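PDB 3ZH9: delta, which probably acts as the wrench that opens the ring of the beta sliding clamp, within the clamp-loader complex that places it on primed DNA. Local coordinates for residues D53-P58 / N82-T87; R76-K81 / T113-L118; E150-T155 / A170-V175; L174-N179 / L215-F220. All blocks are in the same frame, centred on the assembly; numbering follows the deposited sequence.

Interaction 1: D53-P58 / N82-T87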
# COMPACT_ATOMS: atom_id res chain seq x y z
N ASP A 53 -17.83 -0.58 -11.29
CA ASP A 53 -17.66 -0.93 -9.87
C ASP A 53 -18.87 -1.76 -9.45
O ASP A 53 -19.99 -1.26 -9.40
CB ASP A 53 -17.53 0.35 -9.03
CG ASP A 53 -17.23 0.08 -7.57
OD1 ASP A 53 -17.51 -1.04 -7.08
OD2 ASP A 53 -16.73 1.01 -6.90
N LEU A 54 -18.65 -3.04 -9.16
CA LEU A 54 -19.76 -3.93 -8.87
C LEU A 54 -20.47 -3.62 -7.54
O LEU A 54 -21.48 -4.25 -7.20
CB LEU A 54 -19.30 -5.39 -8.91
CG LEU A 54 -18.80 -5.84 -10.28
CD1 LEU A 54 -18.46 -7.33 -10.27
CD2 LEU A 54 -19.85 -5.51 -11.36
N GLU A 55 -19.95 -2.65 -6.79
CA GLU A 55 -20.66 -2.16 -5.62
C GLU A 55 -21.94 -1.44 -6.04
O GLU A 55 -22.90 -1.37 -5.28
CB GLU A 55 -19.79 -1.18 -4.83
CG GLU A 55 -18.49 -1.78 -4.30
CD GLU A 55 -18.68 -2.65 -3.07
OE1 GLU A 55 -19.83 -3.06 -2.79
OE2 GLU A 55 -17.67 -2.91 -2.38
N GLU A 56 -21.88 -0.77 -7.19
CA GLU A 56 -22.99 0.02 -7.70
C GLU A 56 -23.44 -0.20 -9.14
O GLU A 56 -24.47 0.31 -9.54
CB GLU A 56 -22.62 1.49 -7.56
CG GLU A 56 -21.50 1.90 -8.45
CD GLU A 56 -20.97 3.26 -8.13
OE1 GLU A 56 -21.38 3.80 -7.09
OE2 GLU A 56 -20.15 3.78 -8.90
N ASP A 57 -22.66 -0.94 -9.92
CA ASP A 57 -22.94 -1.12 -11.35
C ASP A 57 -23.32 -2.55 -11.66
O ASP A 57 -22.87 -3.48 -10.98
CB ASP A 57 -21.72 -0.73 -12.20
CG ASP A 57 -21.26 0.68 -11.94
OD1 ASP A 57 -22.11 1.51 -11.55
OD2 ASP A 57 -20.06 0.96 -12.13
N PRO A 58 -24.14 -2.75 -12.70
CA PRO A 58 -24.58 -4.08 -13.14
C PRO A 58 -23.49 -4.84 -13.90
O PRO A 58 -22.82 -4.30 -14.78
CB PRO A 58 -25.77 -3.78 -14.05
CG PRO A 58 -25.50 -2.41 -14.57
CD PRO A 58 -24.81 -1.67 -13.46
N ASN A 82 -14.27 -4.83 -7.65
CA ASN A 82 -15.02 -5.27 -6.46
C ASN A 82 -16.02 -6.42 -6.64
O ASN A 82 -17.20 -6.26 -6.31
CB ASN A 82 -15.73 -4.10 -5.79
CG ASN A 82 -14.79 -2.97 -5.44
OD1 ASN A 82 -15.15 -1.79 -5.56
ND2 ASN A 82 -13.57 -3.30 -5.03
N PRO A 83 -15.55 -7.56 -7.16
CA PRO A 83 -16.39 -8.76 -7.19
C PRO A 83 -16.45 -9.42 -5.80
O PRO A 83 -15.86 -10.48 -5.60
CB PRO A 83 -15.67 -9.67 -8.19
CG PRO A 83 -14.25 -9.23 -8.13
CD PRO A 83 -14.27 -7.76 -7.86
N TYR A 84 -17.17 -8.78 -4.88
CA TYR A 84 -17.26 -9.23 -3.49
C TYR A 84 -17.83 -10.64 -3.38
O TYR A 84 -17.56 -11.34 -2.41
CB TYR A 84 -18.11 -8.26 -2.65
CG TYR A 84 -19.39 -7.82 -3.31
CD1 TYR A 84 -20.55 -8.60 -3.22
CD2 TYR A 84 -19.45 -6.64 -4.05
CE1 TYR A 84 -21.73 -8.20 -3.85
CE2 TYR A 84 -20.62 -6.24 -4.68
CZ TYR A 84 -21.76 -7.02 -4.57
OH TYR A 84 -22.91 -6.60 -5.20
N PHE A 85 -18.61 -11.04 -4.37
CA PHE A 85 -19.18 -12.38 -4.39
C PHE A 85 -18.12 -13.46 -4.62
O PHE A 85 -18.43 -14.64 -4.59
CB PHE A 85 -20.27 -12.46 -5.46
CG PHE A 85 -19.87 -11.82 -6.77
CD1 PHE A 85 -19.04 -12.49 -7.66
CD2 PHE A 85 -20.31 -10.55 -7.10
CE1 PHE A 85 -18.66 -11.91 -8.85
CE2 PHE A 85 -19.93 -9.96 -8.28
CZ PHE A 85 -19.11 -10.64 -9.16
N LEU A 86 -16.87 -13.05 -4.85
CA LEU A 86 -15.75 -13.98 -4.92
C LEU A 86 -15.23 -14.34 -3.53
O LEU A 86 -14.49 -15.32 -3.36
CB LEU A 86 -14.62 -13.42 -5.79
CG LEU A 86 -14.92 -13.35 -7.28
CD1 LEU A 86 -13.73 -12.78 -8.07
CD2 LEU A 86 -15.32 -14.72 -7.80
N THR A 87 -15.61 -13.54 -2.53
CA THR A 87 -15.28 -13.79 -1.13
C THR A 87 -16.43 -14.51 -0.43
O THR A 87 -17.39 -14.92 -1.06
CB THR A 87 -15.02 -12.48 -0.35
OG1 THR A 87 -16.26 -11.78 -0.17
CG2 THR A 87 -14.05 -11.60 -1.10
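Leu54 meets Asn82, Pro83, Tyr84 and Phe85 and is the apolar centre of this contact. Its CD1 comes up to the edge of the Phe85 ring, near the ring plane, 3.6 Å from CZ. The same methyl lies 4.2 Å from Pro83 CB. Leu54 CB rests on the backbone carbonyl of Asn82, 3.5 Å from its O. The backbone also takes part: Leu54 O lies near the plane of the Tyr84 ring, at its edge, 3.3 Å from CE2. Glu55 comes next. Its chain is bent at CG (chi2 -78°), which turns CD toward Tyr84. Glu55 OE1 ends 3.8 Å from Tyr84 CE2, and the carboxylate and ring planes are 25° apart.

A second shell surrounds these groups. Phe85 CD2 lies over one face of the Tyr84 ring, toward its rim, and Pro83 CA lies over one face of Phe85. Tyr84 OH is hydrogen-bonded to Ile95 O and Leu54 O to His97 NE2, both later in the loop that carries 82-87. Asp53 OD1 accepts from Glu55 N at 2.9 Å, from above the carboxylate plane, and closes an Asx turn. Asp53 O takes the N-H groups of Glu56 and Asp57. On the other side Pro83 centres an inverse gamma turn, and Thr87 OG1 donates to Tyr84 O at 2.6 Å. The two segments leave the neighbouring parallel strands 49-53 and 76-81. They pack as adjacent loops at the C-terminal ends of the strands, in a domain of the P-loop NTPase type.

Interaction 2: R76-K81 / T113-L118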
# COMPACT_ATOMS: atom_id res chain seq x y z
N ARG A 76 -10.06 -3.50 -26.85
CA ARG A 76 -10.91 -2.79 -25.92
C ARG A 76 -10.44 -3.21 -24.52
O ARG A 76 -9.92 -4.30 -24.34
CB ARG A 76 -12.34 -3.23 -26.21
CG ARG A 76 -13.37 -2.97 -25.17
CD ARG A 76 -14.70 -3.54 -25.63
NE ARG A 76 -15.24 -2.83 -26.80
CZ ARG A 76 -15.43 -1.51 -26.85
NH1 ARG A 76 -15.12 -0.75 -25.82
NH2 ARG A 76 -15.93 -0.96 -27.95
N LEU A 77 -10.57 -2.31 -23.54
CA LEU A 77 -10.23 -2.63 -22.16
C LEU A 77 -11.45 -2.46 -21.27
O LEU A 77 -12.07 -1.40 -21.25
CB LEU A 77 -9.09 -1.73 -21.65
CG LEU A 77 -8.62 -1.93 -20.20
CD1 LEU A 77 -8.21 -3.39 -19.93
CD2 LEU A 77 -7.45 -1.00 -19.90
N VAL A 78 -11.79 -3.50 -20.52
CA VAL A 78 -12.95 -3.44 -19.64
C VAL A 78 -12.52 -3.79 -18.23
O VAL A 78 -12.01 -4.89 -17.99
CB VAL A 78 -14.09 -4.39 -20.08
CG1 VAL A 78 -15.16 -4.47 -18.99
CG2 VAL A 78 -14.70 -3.96 -21.43
N ILE A 79 -12.70 -2.86 -17.31
CA ILE A 79 -12.28 -3.05 -15.93
C ILE A 79 -13.49 -3.19 -15.02
O ILE A 79 -14.43 -2.38 -15.07
CB ILE A 79 -11.38 -1.89 -15.48
CG1 ILE A 79 -10.14 -1.82 -16.38
CG2 ILE A 79 -10.98 -2.04 -14.02
CD1 ILE A 79 -9.31 -0.60 -16.14
N VAL A 80 -13.46 -4.23 -14.21
CA VAL A 80 -14.57 -4.56 -13.33
C VAL A 80 -14.07 -4.67 -11.90
O VAL A 80 -13.44 -5.67 -11.53
CB VAL A 80 -15.24 -5.88 -13.75
CG1 VAL A 80 -16.36 -6.22 -12.81
CG2 VAL A 80 -15.76 -5.76 -15.16
N LYS A 81 -14.34 -3.65 -11.09
CA LYS A 81 -13.87 -3.62 -9.71
C LYS A 81 -14.84 -4.26 -8.72
O LYS A 81 -16.06 -4.24 -8.91
CB LYS A 81 -13.60 -2.18 -9.26
CG LYS A 81 -12.59 -1.42 -10.11
CD LYS A 81 -12.49 0.02 -9.62
CE LYS A 81 -11.57 0.85 -10.50
NZ LYS A 81 -11.77 2.31 -10.23
N THR A 113 -11.16 -8.05 -26.62
CA THR A 113 -11.31 -7.37 -25.34
C THR A 113 -10.30 -7.90 -24.33
O THR A 113 -10.04 -9.10 -24.25
CB THR A 113 -12.74 -7.59 -24.77
OG1 THR A 113 -13.69 -6.87 -25.55
CG2 THR A 113 -12.84 -7.14 -23.31
N VAL A 114 -9.70 -6.99 -23.57
CA VAL A 114 -8.99 -7.36 -22.35
C VAL A 114 -9.88 -7.04 -21.15
O VAL A 114 -10.20 -5.87 -20.88
CB VAL A 114 -7.63 -6.63 -22.23
CG1 VAL A 114 -6.92 -7.04 -20.92
CG2 VAL A 114 -6.77 -6.92 -23.48
N PHE A 115 -10.29 -8.09 -20.45
CA PHE A 115 -11.23 -8.00 -19.33
C PHE A 115 -10.46 -8.20 -18.01
O PHE A 115 -9.88 -9.27 -17.78
CB PHE A 115 -12.27 -9.11 -19.49
CG PHE A 115 -13.45 -9.00 -18.57
CD1 PHE A 115 -13.42 -9.57 -17.30
CD2 PHE A 115 -14.62 -8.34 -18.99
CE1 PHE A 115 -14.52 -9.48 -16.45
CE2 PHE A 115 -15.72 -8.25 -18.15
CZ PHE A 115 -15.67 -8.82 -16.87
N VAL A 116 -10.46 -7.17 -17.16
CA VAL A 116 -9.74 -7.25 -15.89
C VAL A 116 -10.68 -7.17 -14.68
O VAL A 116 -11.41 -6.20 -14.49
CB VAL A 116 -8.65 -6.17 -15.78
CG1 VAL A 116 -7.87 -6.07 -17.09
CG2 VAL A 116 -9.27 -4.84 -15.49
N LEU A 117 -10.68 -8.23 -13.88
CA LEU A 117 -11.31 -8.21 -12.57
C LEU A 117 -10.30 -7.68 -11.57
O LEU A 117 -9.23 -8.25 -11.39
CB LEU A 117 -11.72 -9.61 -12.15
CG LEU A 117 -13.07 -10.05 -12.66
CD1 LEU A 117 -13.24 -11.54 -12.45
CD2 LEU A 117 -14.16 -9.25 -11.93
N LEU A 118 -10.67 -6.59 -10.90
CA LEU A 118 -9.85 -6.04 -9.83
C LEU A 118 -10.55 -6.34 -8.50
O LEU A 118 -11.61 -5.77 -8.21
CB LEU A 118 -9.65 -4.54 -10.05
CG LEU A 118 -8.65 -3.86 -9.13
CD1 LEU A 118 -7.36 -4.66 -9.08
CD2 LEU A 118 -8.39 -2.44 -9.61
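Arg76 and Thr113 begin the pairing of two parallel strands, and the arginine runs past the threonine hydroxyl. Arg76 CB and CG each lie 3.9 Å from Thr113 OG1. CD comes nearer, 3.5 Å from the same OG1. The chain then bends (chi3 -66°), which turns NE off the extended line. NE donates to Thr68 O, NH1 to Phe47 O and NH2 to Phe69 O. Thr113 OG1 itself is hydrogen-bonded to Ala66 O.

Beyond this pair the side-chain contacts are apolar. On the face of Arg76 and Thr113, Val80 CG2 meets the Phe115 ring obliquely, 3.5 Å from CZ. Val80 CG1 lies beside Leu117 CD2. On the other face Ile79 CG1 presses on Val116 CG2 at 3.3 Å, tighter than usual carbon contact, with the two side chains side by side. Five backbone bonds, such as Val114 N to Arg76 O at 2.8 Å, tie the strands at 15° to each other. The strands belong to a beta-alpha-beta unit with helix 99-107. All three guanidinium nitrogens of buried Arg76 are matched by carbonyl oxygens, so its charge is probably stabilised by backbone dipoles at this end of the sheet.

Interaction 3: E150-T155 / A170-V175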
# COMPACT_ATOMS: atom_id res chain seq x y z
N GLU A 150 9.92 -9.90 2.74
CA GLU A 150 9.32 -9.94 1.41
C GLU A 150 9.51 -8.59 0.72
O GLU A 150 9.70 -8.53 -0.49
CB GLU A 150 7.83 -10.28 1.51
CG GLU A 150 7.55 -11.70 1.96
CD GLU A 150 6.10 -11.93 2.39
OE1 GLU A 150 5.49 -11.01 2.97
OE2 GLU A 150 5.58 -13.04 2.15
N THR A 151 9.46 -7.52 1.52
CA THR A 151 9.57 -6.18 0.99
C THR A 151 10.97 -5.95 0.41
O THR A 151 11.12 -5.30 -0.62
CB THR A 151 9.20 -5.11 2.04
OG1 THR A 151 7.86 -5.34 2.49
CG2 THR A 151 9.26 -3.72 1.44
N THR A 152 11.99 -6.50 1.06
CA THR A 152 13.34 -6.47 0.51
C THR A 152 13.47 -7.19 -0.84
O THR A 152 14.03 -6.65 -1.79
CB THR A 152 14.36 -7.03 1.52
OG1 THR A 152 14.34 -6.22 2.70
CG2 THR A 152 15.77 -7.00 0.94
N ASP A 153 12.96 -8.41 -0.94
CA ASP A 153 13.00 -9.13 -2.22
C ASP A 153 12.24 -8.37 -3.30
O ASP A 153 12.69 -8.26 -4.44
CB ASP A 153 12.44 -10.56 -2.09
CG ASP A 153 13.25 -11.43 -1.16
OD1 ASP A 153 14.36 -11.01 -0.76
OD2 ASP A 153 12.78 -12.54 -0.83
N PHE A 154 11.08 -7.84 -2.96
CA PHE A 154 10.34 -7.02 -3.91
C PHE A 154 11.20 -5.88 -4.46
O PHE A 154 11.20 -5.61 -5.66
CB PHE A 154 9.08 -6.47 -3.26
CG PHE A 154 8.45 -5.36 -4.04
CD1 PHE A 154 7.51 -5.62 -5.01
CD2 PHE A 154 8.80 -4.03 -3.78
CE1 PHE A 154 6.93 -4.59 -5.73
CE2 PHE A 154 8.22 -3.00 -4.48
CZ PHE A 154 7.28 -3.28 -5.46
N THR A 155 11.91 -5.19 -3.56
CA THR A 155 12.79 -4.08 -3.93
C THR A 155 13.93 -4.54 -4.85
O THR A 155 14.24 -3.89 -5.85
CB THR A 155 13.39 -3.43 -2.67
OG1 THR A 155 12.34 -3.06 -1.77
CG2 THR A 155 14.21 -2.17 -3.02
N ALA A 170 21.69 -2.49 0.56
CA ALA A 170 21.19 -1.24 0.01
C ALA A 170 19.67 -1.23 -0.02
O ALA A 170 19.03 -0.21 0.26
CB ALA A 170 21.75 -1.04 -1.40
N ALA A 171 19.10 -2.38 -0.40
CA ALA A 171 17.66 -2.57 -0.47
C ALA A 171 16.99 -2.52 0.90
O ALA A 171 15.93 -1.91 1.06
CB ALA A 171 17.35 -3.92 -1.16
N GLU A 172 17.60 -3.17 1.88
CA GLU A 172 17.08 -3.16 3.23
C GLU A 172 17.09 -1.75 3.78
O GLU A 172 16.18 -1.35 4.50
CB GLU A 172 17.91 -4.08 4.13
CG GLU A 172 17.60 -5.56 3.92
CD GLU A 172 18.54 -6.49 4.67
OE1 GLU A 172 19.66 -6.05 4.99
OE2 GLU A 172 18.15 -7.65 4.92
N HIS A 173 18.13 -1.01 3.47
CA HIS A 173 18.22 0.36 3.96
C HIS A 173 17.15 1.25 3.33
O HIS A 173 16.53 2.08 4.00
CB HIS A 173 19.59 0.95 3.72
CG HIS A 173 19.84 2.19 4.51
ND1 HIS A 173 20.06 3.42 3.93
CD2 HIS A 173 19.86 2.39 5.85
CE1 HIS A 173 20.23 4.33 4.88
NE2 HIS A 173 20.11 3.73 6.05
N LEU A 174 16.91 1.04 2.04
CA LEU A 174 15.88 1.79 1.33
C LEU A 174 14.52 1.54 1.97
O LEU A 174 13.77 2.46 2.26
CB LEU A 174 15.86 1.38 -0.15
CG LEU A 174 14.67 1.99 -0.91
CD1 LEU A 174 14.66 3.50 -0.71
CD2 LEU A 174 14.76 1.67 -2.38
N VAL A 175 14.21 0.27 2.19
CA VAL A 175 12.96 -0.13 2.82
C VAL A 175 12.79 0.49 4.21
O VAL A 175 11.71 0.94 4.58
CB VAL A 175 12.86 -1.67 2.88
CG1 VAL A 175 11.72 -2.14 3.83
CG2 VAL A 175 12.68 -2.23 1.48
O HOH W 1 15.32 -8.21 4.90
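Thr151 opens the contact by turning its methyl to Val175. Thr151 CG2 lies 3.7 Å from Val175 CG2 and almost as near to CG1, so it sits against both branches. Its hydroxyl goes the other way and is hydrogen-bonded to Asn147 O, just before its own helix.

Thr152 comes closest to Glu172. Thr152 OG1 is 3.5 Å from Glu172 CG, and Thr152 CG2 touches Ala171 CB at 4.0 Å. A water joins the polar ends. It lies 3.1 Å from Thr152 OG1 and donates to Glu172 OE2 at 2.9 Å. Glu172 is exposed, and its chain runs extended beyond CG, which carries the carboxylate out to this water at the margin of the contact.

Helices 148-160 and 168-177 pack here at a steep angle. The axes of the two segments come within 8.9 Å and make an angle of 115°. Threonines and an alanine lie between them, which is consistent with the close approach. Helix 182-195 covers the same side, with Ile185 on Thr151 and Thr155, and Ile189 on Thr155 and Leu174. This small helical bundle is consistent with the lid domain of AAA+ clamp-loader subunits.

Thr155 lies one turn on from Thr151 and Thr152. Its CG2 is anti to the backbone N and reaches both Ala171 CB and Leu174 CD2. Its OG1 is 3.4 Å from Val175 CG2. That hydroxyl donates to Thr151 O at 2.8 Å. Thr155 N bonds to the same oxygen from the opposite face of the carbonyl plane.

Interaction 4: L174-N179 / L215-F220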
# COMPACT_ATOMS: atom_id res chain seq x y z
N LEU A 174 16.91 1.04 2.04
CA LEU A 174 15.88 1.79 1.33
C LEU A 174 14.52 1.54 1.97
O LEU A 174 13.77 2.46 2.26
CB LEU A 174 15.86 1.38 -0.15
CG LEU A 174 14.67 1.99 -0.91
CD1 LEU A 174 14.66 3.50 -0.71
CD2 LEU A 174 14.76 1.67 -2.38
N VAL A 175 14.21 0.27 2.19
CA VAL A 175 12.96 -0.13 2.82
C VAL A 175 12.79 0.49 4.21
O VAL A 175 11.71 0.94 4.58
CB VAL A 175 12.86 -1.67 2.88
CG1 VAL A 175 11.72 -2.14 3.83
CG2 VAL A 175 12.68 -2.23 1.48
N LEU A 176 13.87 0.53 4.98
CA LEU A 176 13.86 1.21 6.28
C LEU A 176 13.51 2.70 6.15
O LEU A 176 12.71 3.23 6.93
CB LEU A 176 15.24 1.08 6.94
CG LEU A 176 15.48 1.91 8.20
CD1 LEU A 176 14.87 1.24 9.41
CD2 LEU A 176 16.97 2.13 8.44
N LEU A 177 14.13 3.37 5.19
CA LEU A 177 14.03 4.82 5.05
C LEU A 177 12.61 5.25 4.71
O LEU A 177 12.16 6.31 5.14
CB LEU A 177 14.99 5.32 3.96
CG LEU A 177 16.48 5.37 4.30
CD1 LEU A 177 17.29 5.67 3.05
CD2 LEU A 177 16.78 6.38 5.40
N VAL A 178 11.90 4.44 3.93
CA VAL A 178 10.58 4.86 3.50
C VAL A 178 9.52 4.12 4.29
O VAL A 178 8.34 4.14 3.93
CB VAL A 178 10.38 4.68 1.98
CG1 VAL A 178 11.44 5.52 1.23
CG2 VAL A 178 10.45 3.21 1.58
N ASN A 179 9.95 3.50 5.39
CA ASN A 179 9.03 2.80 6.29
C ASN A 179 8.22 1.73 5.58
O ASN A 179 7.05 1.53 5.91
CB ASN A 179 8.06 3.79 6.95
CG ASN A 179 7.69 3.39 8.38
OD1 ASN A 179 8.51 2.81 9.10
ND2 ASN A 179 6.47 3.70 8.80
N LEU A 215 9.26 11.46 6.91
CA LEU A 215 8.75 12.07 8.13
C LEU A 215 8.15 11.01 9.06
O LEU A 215 8.39 11.02 10.27
CB LEU A 215 7.68 13.11 7.78
CG LEU A 215 7.02 13.93 8.89
CD1 LEU A 215 8.07 14.62 9.75
CD2 LEU A 215 6.08 14.95 8.27
N GLU A 216 7.39 10.08 8.48
CA GLU A 216 6.74 9.03 9.25
C GLU A 216 7.78 8.09 9.85
O GLU A 216 7.60 7.58 10.96
CB GLU A 216 5.76 8.25 8.36
CG GLU A 216 5.08 7.10 9.09
CD GLU A 216 4.15 6.29 8.18
OE1 GLU A 216 4.66 5.48 7.38
OE2 GLU A 216 2.91 6.47 8.29
N GLN A 217 8.86 7.85 9.13
CA GLN A 217 9.93 7.02 9.69
C GLN A 217 10.64 7.78 10.80
O GLN A 217 11.00 7.21 11.85
CB GLN A 217 10.91 6.60 8.59
CG GLN A 217 12.27 6.19 9.13
CD GLN A 217 12.24 4.86 9.83
OE1 GLN A 217 11.32 4.08 9.63
NE2 GLN A 217 13.24 4.60 10.66
N ASN A 218 10.84 9.08 10.59
CA ASN A 218 11.45 9.92 11.63
C ASN A 218 10.63 9.90 12.92
O ASN A 218 11.18 9.73 14.01
CB ASN A 218 11.66 11.35 11.13
CG ASN A 218 12.99 11.53 10.41
OD1 ASN A 218 14.03 11.05 10.87
ND2 ASN A 218 12.97 12.19 9.27
N ILE A 219 9.31 10.05 12.78
CA ILE A 219 8.40 9.95 13.94
C ILE A 219 8.57 8.61 14.65
O ILE A 219 8.71 8.56 15.87
CB ILE A 219 6.91 10.12 13.52
CG1 ILE A 219 6.66 11.50 12.92
CG2 ILE A 219 5.98 9.83 14.71
CD1 ILE A 219 7.41 12.62 13.60
N PHE A 220 8.56 7.52 13.88
CA PHE A 220 8.78 6.21 14.48
C PHE A 220 10.06 6.20 15.31
O PHE A 220 10.08 5.77 16.47
CB PHE A 220 8.85 5.11 13.40
CG PHE A 220 9.17 3.75 13.97
CD1 PHE A 220 8.20 3.00 14.62
CD2 PHE A 220 10.45 3.22 13.86
CE1 PHE A 220 8.50 1.75 15.15
CE2 PHE A 220 10.75 1.98 14.38
CZ PHE A 220 9.77 1.24 15.04
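Asn179, the C-prime residue of a Schellman motif that ends helix 168-177, meets Glu216 and Gln217 in the first turn of helix 215-227. The motif needs a left-handed residue, and Asn179 provides it with a phi of 57°. Its backbone N returns to Leu176 O at 3.2 Å, and Gly180 N bonds to Val175 O. The turn sets its side chain toward the second helix.

There Asn179 ND2 donates to Glu216 OE1 at 2.9 Å. The bond is fairly straight, 164° at the hydrogen. Glu216 OE1 lies close to the amide plane of Asn179, while ND2 comes from above the carboxylate plane. The two side chains cross at about a right angle. Glu216 OE1 also accepts from His181 NE2, so two donors hold this oxygen. The negative charge of Glu216 probably strengthens both bonds.

Gln217 lies against the helix end itself. Its CB is 3.7 Å from Leu177 O. Leu177 is further tied by a backbone hydrogen bond to Ser214, just before helix 215-227. Leu291 of helix 286-296 packs on Asn179, so the joint is shared with the C-terminal helical region. Gln217 is bent beyond CG (chi2 73°), which turns its CD toward the carbonyl of Leu176. As modelled, Gln217 OE1 faces two other acceptors without a hydrogen bond to either: Leu176 O at 3.2 Å and Asn179 OD1 at 3.1 Å.

Overall arrangement
Interactions 1 and 2 belong to the N-terminal alpha/beta domain and touch each other. Strand 76-81 runs straight into 82-87, and Leu54 N and Asn82 N probably hydrogen-bond to Lys81 O and Leu118 O. Interaction 2 is the buried sheet core, with regular backbone bonds and largely apolar faces. Interaction 1 is partly buried and mixes ring contacts with turns. Interactions 3 and 4 share helix 168-177, through Leu174 and Val175. Interaction 3 is buried and mostly apolar, with a water at its margin. Interaction 4 is buried but polar and joins that helix's end to helix 215-227. Interactions 1 and 4 have centres about 35 Å apart.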